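Local coordinates for protein endoglucanase (Uncultured bacterium, PDB 3X17) that probably hydrolyses internal beta-1,4-glucosidic bonds of cellulose, as a family 9 glycoside hydrolase endoglucanase, at residues Leu120-Ala124 and Gly208-Leu212. Numbering follows the deposited sequence.
Sequences LYAAA and GQLHL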
loop_
_atom_site.group_PDB
_atom_site.type_symbol
_atom_site.label_atom_id
_atom_site.label_comp_id
_atom_site.label_asym_id
_atom_site.label_seq_id
_atom_site.Cartn_x
_atom_site.Cartn_y
_atom_site.Cartn_z
ATOM N N LEU A 120 -6.958 10.113 0.294
ATOM C CA LEU A 120 -6.952 9.470 -1.032
ATOM C C LEU A 120 -6.176 10.281 -2.079
ATOM O O LEU A 120 -5.340 9.736 -2.798
ATOM C CB LEU A 120 -8.380 9.243 -1.528
ATOM C CG LEU A 120 -8.539 8.539 -2.873
ATOM C CD1 LEU A 120 -7.810 7.179 -2.873
ATOM C CD2 LEU A 120 -10.043 8.367 -3.240
ATOM N N TYR A 121 -6.484 11.574 -2.178
ATOM C CA TYR A 121 -5.794 12.482 -3.101
ATOM C C TYR A 121 -4.274 12.404 -2.921
ATOM O O TYR A 121 -3.530 12.263 -3.877
ATOM C CB TYR A 121 -6.268 13.925 -2.858
ATOM C CG TYR A 121 -5.584 14.973 -3.712
ATOM C CD1 TYR A 121 -5.998 15.217 -5.015
ATOM C CD2 TYR A 121 -4.561 15.768 -3.195
ATOM C CE1 TYR A 121 -5.364 16.182 -5.809
ATOM C CE2 TYR A 121 -3.938 16.772 -3.967
ATOM C CZ TYR A 121 -4.363 16.979 -5.266
ATOM O OH TYR A 121 -3.762 17.943 -6.044
ATOM N N ALA A 122 -3.820 12.567 -1.687
ATOM C CA ALA A 122 -2.407 12.721 -1.447
ATOM C C ALA A 122 -1.728 11.388 -1.791
ATOM O O ALA A 122 -0.646 11.355 -2.390
ATOM C CB ALA A 122 -2.165 13.082 0.040
ATOM N N ALA A 123 -2.340 10.297 -1.344
ATOM C CA ALA A 123 -1.740 8.984 -1.512
ATOM C C ALA A 123 -1.676 8.616 -2.965
ATOM O O ALA A 123 -0.713 8.017 -3.386
ATOM C CB ALA A 123 -2.530 7.923 -0.745
ATOM N N ALA A 124 -2.778 8.821 -3.686
ATOM C CA ALA A 124 -2.824 8.532 -5.119
ATOM C C ALA A 124 -1.883 9.441 -5.932
ATOM O O ALA A 124 -1.197 8.984 -6.849
ATOM C CB ALA A 124 -4.249 8.634 -5.642
ATOM N N GLY A 208 -9.612 14.403 -13.731
ATOM C CA GLY A 208 -9.137 15.676 -13.191
ATOM C C GLY A 208 -8.910 15.642 -11.699
ATOM O O GLY A 208 -8.342 16.571 -11.140
ATOM N N GLN A 209 -9.332 14.567 -11.041
ATOM C CA GLN A 209 -9.109 14.413 -9.596
ATOM C C GLN A 209 -7.691 14.737 -9.104
ATOM O O GLN A 209 -7.516 15.330 -8.029
ATOM C CB GLN A 209 -9.503 13.025 -9.109
ATOM C CG GLN A 209 -9.296 12.846 -7.576
ATOM C CD GLN A 209 -9.432 11.401 -7.152
ATOM O OE1 GLN A 209 -9.314 10.495 -7.974
ATOM N NE2 GLN A 209 -9.709 11.176 -5.868
ATOM N N LEU A 210 -6.673 14.335 -9.863
ATOM C CA LEU A 210 -5.334 14.228 -9.298
ATOM C C LEU A 210 -4.389 15.304 -9.813
ATOM O O LEU A 210 -3.183 15.270 -9.541
ATOM C CB LEU A 210 -4.750 12.825 -9.558
ATOM C CG LEU A 210 -5.517 11.721 -8.830
ATOM C CD1 LEU A 210 -5.007 10.294 -9.185
ATOM C CD2 LEU A 210 -5.495 11.982 -7.322
ATOM N N HIS A 211 -4.947 16.269 -10.547
ATOM C CA HIS A 211 -4.157 17.355 -11.114
ATOM C C HIS A 211 -2.919 16.826 -11.812
ATOM O O HIS A 211 -1.785 17.132 -11.428
ATOM C CB HIS A 211 -3.806 18.352 -10.025
ATOM C CG HIS A 211 -5.014 18.939 -9.361
ATOM N ND1 HIS A 211 -5.214 18.887 -7.998
ATOM C CD2 HIS A 211 -6.158 19.439 -9.888
ATOM C CE1 HIS A 211 -6.382 19.431 -7.706
ATOM N NE2 HIS A 211 -6.976 19.774 -8.833
ATOM N N LEU A 212 -3.156 16.055 -12.861
ATOM C CA LEU A 212 -2.098 15.387 -13.609
ATOM C C LEU A 212 -1.941 16.023 -15.004
ATOM O O LEU A 212 -2.838 16.726 -15.473
ATOM C CB LEU A 212 -2.460 13.907 -13.775
ATOM C CG LEU A 212 -2.583 13.038 -12.522
ATOM C CD1 LEU A 212 -2.921 11.606 -12.907
ATOM C CD2 LEU A 212 -1.302 13.072 -11.724
#
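The ring of Tyr121 reaches from its helix to the Gly208-His211 turn and packs against Gln209, Leu210 and His211. Its hydroxyl OH hydrogen-bonds His211 ND1 at 2.6 Å. The two rings meet rim to rim, with planes at 70° and centroids 5.5 Å apart, so they do not stack. The backbone O of Gln209 lies at the tyrosine ring edge, 3.2 Å from Tyr121 CE1. Nearer the helix, Leu210 makes the apolar part of the contact: its CD2 sits 3.9 Å from Ala124 CB and 4.0 Å from Tyr121 CD1. The extended Gln209 side chain brings NE2 to 3.9 Å from Leu120 CD2. The turn is type I, and Gly208 enters it with positive phi. Asp221 accepts hydrogen bonds from the backbone N of Gly208 and Leu210, which ties the turn to the calcium site that Asp221 helps to form. The contact thus joins helix 115-130 of the (alpha/alpha)6 barrel domain to the calcium-binding loop between helices 184-200 and 221-235, while Leu120 and Ala123 pack on helix 543-558.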